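Side-chain contacts in Sso-CP2 metallo-carboxypetidase (Sulfolobus solfataricus, PDB 4MMO), which probably hydrolyses peptides from their C-terminal end as a zinc-dependent metallo-carboxypeptidase of the M20 family: residues T108-A111 and R112-A115; P15-A19 and T20-I24; G384-V387 and Y388-I392. All coordinates share one frame; numbering follows the deposited sequence.

Contact 1. Residues T108-A111 and R112-A115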
loop_
_atom_site.group_PDB
_atom_site.type_symbol
_atom_site.label_atom_id
_atom_site.label_comp_id
_atom_site.label_asym_id
_atom_site.label_seq_id
_atom_site.Cartn_x
_atom_site.Cartn_y
_atom_site.Cartn_z
ATOM N N THR A 108 -34.583 5.225 -5.630
ATOM C CA THR A 108 -35.415 5.041 -4.443
ATOM C C THR A 108 -35.888 6.389 -3.912
ATOM O O THR A 108 -37.016 6.517 -3.441
ATOM C CB THR A 108 -34.647 4.296 -3.338
ATOM O OG1 THR A 108 -34.175 3.044 -3.848
ATOM C CG2 THR A 108 -35.538 4.045 -2.118
ATOM N N LEU A 109 -35.026 7.396 -4.003
ATOM C CA LEU A 109 -35.362 8.729 -3.514
ATOM C C LEU A 109 -36.520 9.299 -4.314
ATOM O O LEU A 109 -37.439 9.902 -3.755
ATOM C CB LEU A 109 -34.142 9.657 -3.607
ATOM C CG LEU A 109 -34.234 11.082 -3.042
ATOM C CD1 LEU A 109 -32.825 11.625 -2.819
ATOM C CD2 LEU A 109 -34.994 12.048 -3.944
ATOM N N MET A 110 -36.473 9.098 -5.625
ATOM C CA MET A 110 -37.432 9.712 -6.535
ATOM C C MET A 110 -38.753 8.945 -6.533
ATOM O O MET A 110 -39.825 9.542 -6.654
ATOM C CB MET A 110 -36.854 9.760 -7.952
ATOM C CG MET A 110 -37.702 10.526 -8.951
ATOM S SD MET A 110 -37.853 12.276 -8.561
ATOM C CE MET A 110 -36.162 12.828 -8.760
ATOM N N ALA A 111 -38.666 7.624 -6.407
ATOM C CA ALA A 111 -39.854 6.784 -6.303
ATOM C C ALA A 111 -40.722 7.262 -5.147
ATOM O O ALA A 111 -41.918 7.499 -5.315
ATOM C CB ALA A 111 -39.465 5.326 -6.108
ATOM N N ARG A 112 -40.103 7.434 -3.983
ATOM C CA ARG A 112 -40.815 7.880 -2.793
ATOM C C ARG A 112 -41.497 9.224 -3.024
ATOM O O ARG A 112 -42.625 9.436 -2.579
ATOM C CB ARG A 112 -39.859 7.986 -1.606
ATOM C CG ARG A 112 -39.312 6.654 -1.134
ATOM C CD ARG A 112 -38.340 6.838 0.014
ATOM N NE ARG A 112 -37.893 5.560 0.559
ATOM C CZ ARG A 112 -37.017 5.434 1.550
ATOM N NH1 ARG A 112 -36.481 6.510 2.109
ATOM N NH2 ARG A 112 -36.670 4.229 1.978
ATOM N N LEU A 113 -40.810 10.124 -3.722
ATOM C CA LEU A 113 -41.350 11.451 -4.020
ATOM C C LEU A 113 -42.608 11.367 -4.874
ATOM O O LEU A 113 -43.578 12.083 -4.637
ATOM C CB LEU A 113 -40.313 12.306 -4.756
ATOM C CG LEU A 113 -39.534 13.349 -3.956
ATOM C CD1 LEU A 113 -38.549 14.062 -4.875
ATOM C CD2 LEU A 113 -40.457 14.360 -3.299
ATOM N N PHE A 114 -42.582 10.499 -5.879
ATOM C CA PHE A 114 -43.714 10.362 -6.776
ATOM C C PHE A 114 -44.880 9.630 -6.100
ATOM O O PHE A 114 -46.037 9.879 -6.430
ATOM C CB PHE A 114 -43.294 9.680 -8.078
ATOM C CG PHE A 114 -42.732 10.637 -9.096
ATOM C CD1 PHE A 114 -43.575 11.464 -9.819
ATOM C CD2 PHE A 114 -41.364 10.727 -9.310
ATOM C CE1 PHE A 114 -43.069 12.355 -10.745
ATOM C CE2 PHE A 114 -40.852 11.616 -10.237
ATOM C CZ PHE A 114 -41.705 12.432 -10.954
ATOM N N ALA A 115 -44.579 8.754 -5.145
ATOM C CA ALA A 115 -45.627 8.117 -4.352
ATOM C C ALA A 115 -46.377 9.176 -3.551
ATOM O O ALA A 115 -47.606 9.205 -3.545
ATOM C CB ALA A 115 -45.042 7.068 -3.421
#
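Met110 and Phe114, one turn apart on the same helix, form the apolar centre of this contact. The thioether sulfur approaches a corner of the ring, with Met110 SD 3.5 Å from Phe114 CE2, and stands 66° off the ring normal, making an oblique Met-aromatic contact. Met110 CG meets the same corner at the edge and in the ring plane, 3.6 Å from Phe114 CE2. The side chain starts with CG anti to the backbone N (chi1 -173°) and then bends at both following torsions, which folds the sulfur back beside the phenyl group. Met110 O also faces the ring edge, 3.3 Å from Phe114 CD2, so the slightly positive C-H rim is turned to a carbonyl. Next to this pair, Leu109 and Leu113 run side by side in the same direction, and Leu113 CD1 reaches Leu109 CD2 at 4.2 Å.

Toward the polar edge lies Arg112, extended from CG to NE and parallel in sense to Thr108. It passes the carbonyl of Thr108, which accepts the bond from Arg112 N, and Thr108 CG2 covers one face of the guanidinium, 3.9 Å from Arg112 NE. That nitrogen is buried and has no partner in the model, whereas Arg112 NH1 gives a hydrogen bond to Met162 O. Thr108 OG1 is bonded to Ala401 N. The Arg112 side chain lies about 6 Å from that of the zinc ligand Glu163.

Helix 102-121 is enclosed on several sides here. Helices 3-12 and 417-433 pack on Met110 and Phe114, while Leu109 and Leu113 fit between helix 24-39 and strand 128-134 of the mixed sheet.

Contact 2. Residues P15-A19 and T20-I24. With SO4 (sulfate ion), chain E.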
loop_
_atom_site.group_PDB
_atom_site.type_symbol
_atom_site.label_atom_id
_atom_site.label_comp_id
_atom_site.label_asym_id
_atom_site.label_seq_id
_atom_site.Cartn_x
_atom_site.Cartn_y
_atom_site.Cartn_z
ATOM N N PRO A 15 -24.462 14.688 -12.232
ATOM C CA PRO A 15 -23.505 14.079 -11.308
ATOM C C PRO A 15 -23.534 14.765 -9.951
ATOM O O PRO A 15 -23.947 15.919 -9.838
ATOM C CB PRO A 15 -22.156 14.274 -12.009
ATOM C CG PRO A 15 -22.357 15.417 -12.922
ATOM C CD PRO A 15 -23.792 15.363 -13.357
ATOM N N SER A 16 -23.109 14.043 -8.924
ATOM C CA SER A 16 -23.177 14.531 -7.558
ATOM C C SER A 16 -22.264 13.668 -6.713
ATOM O O SER A 16 -22.673 13.100 -5.702
ATOM C CB SER A 16 -24.615 14.473 -7.040
ATOM O OG SER A 16 -25.212 13.234 -7.365
ATOM N N ILE A 17 -21.019 13.559 -7.153
ATOM C CA ILE A 17 -20.025 12.793 -6.428
ATOM C C ILE A 17 -19.584 13.617 -5.229
ATOM O O ILE A 17 -18.997 14.682 -5.383
ATOM C CB ILE A 17 -18.833 12.441 -7.324
ATOM C CG1 ILE A 17 -19.329 11.751 -8.601
ATOM C CG2 ILE A 17 -17.855 11.550 -6.573
ATOM C CD1 ILE A 17 -18.253 11.493 -9.633
ATOM N N SER A 18 -19.901 13.133 -4.032
ATOM C CA SER A 18 -19.575 13.855 -2.809
ATOM C C SER A 18 -18.090 13.738 -2.482
ATOM O O SER A 18 -17.531 14.594 -1.797
ATOM C CB SER A 18 -20.410 13.326 -1.640
ATOM O OG SER A 18 -20.312 11.916 -1.549
ATOM N N ALA A 19 -17.457 12.677 -2.972
ATOM C CA ALA A 19 -16.036 12.448 -2.726
ATOM C C ALA A 19 -15.185 13.586 -3.285
ATOM O O ALA A 19 -14.182 13.965 -2.687
ATOM C CB ALA A 19 -15.604 11.127 -3.333
ATOM N N THR A 20 -15.601 14.124 -4.430
ATOM C CA THR A 20 -14.885 15.217 -5.087
ATOM C C THR A 20 -15.654 16.530 -4.968
ATOM O O THR A 20 -15.066 17.610 -4.994
ATOM C CB THR A 20 -14.658 14.914 -6.583
ATOM O OG1 THR A 20 -15.919 14.805 -7.254
ATOM C CG2 THR A 20 -13.880 13.615 -6.756
ATOM N N GLY A 21 -16.972 16.429 -4.831
ATOM C CA GLY A 21 -17.833 17.596 -4.744
ATOM C C GLY A 21 -18.443 17.944 -6.087
ATOM O O GLY A 21 -19.148 18.947 -6.225
ATOM N N GLU A 22 -18.189 17.096 -7.078
ATOM C CA GLU A 22 -18.584 17.378 -8.454
ATOM C C GLU A 22 -20.097 17.288 -8.659
ATOM O O GLU A 22 -20.678 16.199 -8.661
ATOM C CB GLU A 22 -17.857 16.423 -9.405
ATOM C CG GLU A 22 -17.739 16.924 -10.831
ATOM C CD GLU A 22 -16.626 16.231 -11.596
ATOM O OE1 GLU A 22 -16.172 15.156 -11.146
ATOM O OE2 GLU A 22 -16.197 16.762 -12.642
ATOM N N GLY A 23 -20.725 18.448 -8.823
ATOM C CA GLY A 23 -22.137 18.527 -9.152
ATOM C C GLY A 23 -23.060 18.546 -7.948
ATOM O O GLY A 23 -24.280 18.612 -8.103
ATOM N N ILE A 24 -22.478 18.500 -6.753
ATOM C CA ILE A 24 -23.247 18.486 -5.514
ATOM C C ILE A 24 -24.243 19.640 -5.421
ATOM O O ILE A 24 -25.432 19.416 -5.207
ATOM C CB ILE A 24 -22.310 18.521 -4.283
ATOM C CG1 ILE A 24 -21.563 17.191 -4.147
ATOM C CG2 ILE A 24 -23.087 18.822 -2.996
ATOM C CD1 ILE A 24 -22.455 15.982 -3.807
HETATM S S SO4 E . -20.979 22.004 -7.629
HETATM O O1 SO4 E . -20.278 23.286 -7.613
HETATM O O2 SO4 E . -22.302 22.180 -8.226
HETATM O O3 SO4 E . -20.216 21.037 -8.418
HETATM O O4 SO4 E . -21.118 21.512 -6.258
#
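Ile17 presents a flat carbonyl group to the returning half of the turn, and Gly21 N binds its oxygen. The bond from Gly21 N to Ile17 O is 2.7 Å long, with the donor tilted 20° from the carbonyl plane. Glu22 also faces Ile17, so the pair of residues forms a G1 beta bulge; the return bond from Ile17 N to Glu22 O is weak. Another flat group, the carbonyl of Pro15, has Gly23 lying against it: Gly23 CA makes a C-H...O contact of 3.2 Å with Pro15 O. A side chain at Gly23 would collide with that oxygen.

Thr20 closes the bend. Its OG1 sits between the backbone N and the carbonyl carbon (chi1 63°), from where it accepts a hydrogen bond of 3.2 Å from Glu22 N, an ST turn. The same oxygen lies 3.8 Å from Ile17 CB, where the two side chains meet at a slant.

Ile24 turns its CD1 methyl back against residues 16-18, 3.5 Å from Ser16 O and 3.7 Å from Ser18 CA. A serine in place of Ile24 would probably leave a gap beside Ser16 O and Ser18 CA, where the CD1 methyl now packs. Gly23, the N-cap of the following helix, gives its N-H to a sulfate, probably from the crystallisation liquor, with Gly23 N 2.7 Å from sulfate O3. Asp25 N and Glu26 N bind the same anion, as suits a helix N terminus.

The turn links helix 3-12 to helix 24-39. Ser16 OG bonds to Tyr72 O and Ser18 OG to Asp73 OD2, which fastens it to the segment just beyond strand 65-71, and Ser18 touches the loop residue Glu138.

Contact 3. Residues G384-V387 and Y388-I392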
loop_
_atom_site.group_PDB
_atom_site.type_symbol
_atom_site.label_atom_id
_atom_site.label_comp_id
_atom_site.label_asym_id
_atom_site.label_seq_id
_atom_site.Cartn_x
_atom_site.Cartn_y
_atom_site.Cartn_z
ATOM N N GLY A 384 -28.119 5.727 13.276
ATOM C CA GLY A 384 -27.809 6.023 14.666
ATOM C C GLY A 384 -28.168 7.431 15.093
ATOM O O GLY A 384 -28.608 7.644 16.219
ATOM N N LEU A 385 -27.985 8.396 14.199
ATOM C CA LEU A 385 -28.298 9.782 14.518
ATOM C C LEU A 385 -29.790 9.958 14.761
ATOM O O LEU A 385 -30.200 10.648 15.692
ATOM C CB LEU A 385 -27.851 10.709 13.386
ATOM C CG LEU A 385 -26.365 10.663 13.040
ATOM C CD1 LEU A 385 -26.062 11.679 11.951
ATOM C CD2 LEU A 385 -25.500 10.909 14.277
ATOM N N PHE A 386 -30.601 9.327 13.921
ATOM C CA PHE A 386 -32.041 9.494 14.003
ATOM C C PHE A 386 -32.600 8.787 15.234
ATOM O O PHE A 386 -33.484 9.306 15.913
ATOM C CB PHE A 386 -32.699 8.995 12.716
ATOM C CG PHE A 386 -32.322 9.799 11.507
ATOM C CD1 PHE A 386 -32.954 11.001 11.237
ATOM C CD2 PHE A 386 -31.321 9.369 10.655
ATOM C CE1 PHE A 386 -32.604 11.754 10.134
ATOM C CE2 PHE A 386 -30.967 10.117 9.544
ATOM C CZ PHE A 386 -31.609 11.312 9.284
ATOM N N VAL A 387 -32.058 7.617 15.541
ATOM C CA VAL A 387 -32.528 6.843 16.683
ATOM C C VAL A 387 -32.049 7.434 18.010
ATOM O O VAL A 387 -32.830 7.580 18.942
ATOM C CB VAL A 387 -32.073 5.375 16.576
ATOM C CG1 VAL A 387 -32.473 4.587 17.819
ATOM C CG2 VAL A 387 -32.668 4.737 15.336
ATOM N N TYR A 388 -30.768 7.781 18.092
ATOM C CA TYR A 388 -30.175 8.187 19.365
ATOM C C TYR A 388 -30.233 9.688 19.615
ATOM O O TYR A 388 -30.499 10.118 20.738
ATOM C CB TYR A 388 -28.727 7.699 19.453
ATOM C CG TYR A 388 -28.612 6.191 19.444
ATOM C CD1 TYR A 388 -29.403 5.412 20.278
ATOM C CD2 TYR A 388 -27.731 5.549 18.591
ATOM C CE1 TYR A 388 -29.311 4.035 20.271
ATOM C CE2 TYR A 388 -27.632 4.167 18.576
ATOM C CZ TYR A 388 -28.423 3.418 19.415
ATOM O OH TYR A 388 -28.329 2.046 19.403
ATOM N N LYS A 389 -29.987 10.488 18.583
ATOM C CA LYS A 389 -29.946 11.934 18.762
ATOM C C LYS A 389 -31.337 12.551 18.630
ATOM O O LYS A 389 -31.699 13.432 19.408
ATOM C CB LYS A 389 -28.962 12.579 17.785
ATOM C CG LYS A 389 -27.610 11.886 17.729
ATOM C CD LYS A 389 -26.942 11.835 19.098
ATOM C CE LYS A 389 -25.557 11.209 19.016
ATOM N NZ LYS A 389 -24.792 11.345 20.288
ATOM N N LEU A 390 -32.117 12.085 17.658
ATOM C CA LEU A 390 -33.490 12.559 17.487
ATOM C C LEU A 390 -34.478 11.741 18.313
ATOM O O LEU A 390 -35.648 12.105 18.433
ATOM C CB LEU A 390 -33.905 12.526 16.013
ATOM C CG LEU A 390 -33.576 13.745 15.149
ATOM C CD1 LEU A 390 -34.078 13.511 13.734
ATOM C CD2 LEU A 390 -34.179 15.024 15.711
ATOM N N GLY A 391 -34.010 10.630 18.869
ATOM C CA GLY A 391 -34.834 9.821 19.746
ATOM C C GLY A 391 -35.993 9.134 19.048
ATOM O O GLY A 391 -37.024 8.886 19.670
ATOM N N ILE A 392 -35.832 8.827 17.762
ATOM C CA ILE A 392 -36.870 8.121 17.011
ATOM C C ILE A 392 -36.591 6.622 16.992
ATOM O O ILE A 392 -35.850 6.121 16.145
ATOM C CB ILE A 392 -36.997 8.641 15.569
ATOM C CG1 ILE A 392 -37.213 10.158 15.573
ATOM C CG2 ILE A 392 -38.156 7.940 14.863
ATOM C CD1 ILE A 392 -37.288 10.780 14.191
#
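Val387 lays its CG1 methyl over one face of the Tyr388 ring, 3.9 Å above the plane and offset toward the rim. The CH-pi contact arises because CG1 is anti to the backbone N (chi1 176°) and the two neighbouring side chains point the same way. Beyond the ring, Tyr388 OH is tied to Pro346 O, so the phenol is held at its far end as well. The other apolar pair, Phe386 and Leu390, runs side by side with Phe386 CD1 3.7 Å from Leu390 CD1; Phe386 also meets the ring of Tyr69, and both residues pack on Leu67 of strand 65-71.

The backbone shows how the helix widens and ends. Leu385 O accepts two bonds: Lys389 N, at 2.9 Å, sits above the carbonyl plane, 40° out of it, while Leu390 N, at 3.1 Å, comes nearly along the C=O axis. The second belongs to a pi-type turn. Phe386 O then receives Ile392 N, six residues on, at 3.0 Å, and Gly391 supplies the positive phi that turns the chain out of the helix.

Chemically, the carbonyls of Leu385 and Phe386 keep amide donors as the helix unwinds: one oxygen is shared between two, the other is reached from six residues on. Val387 O receives a C-H...O contact from Gly391 CA at 3.1 Å.

Overall arrangement
From the N terminus, contact 2 comes first and closes the loop between helices 3-12 and 24-39. Contact 1 follows on helix 102-121, which packs against both of those helices, though the nearest atoms of the two contacts stay about 9 Å apart. Contact 3 comes much later, where helix 383-389 ends beside strand 65-71 and strand 337-348. The three are in series along the chain; none nests in or crosses another. Contacts 1 and 3 pack near strands of the mixed sheet, with centres about 23 Å apart, and contacts 1 and 2 both approach the zinc-site residues.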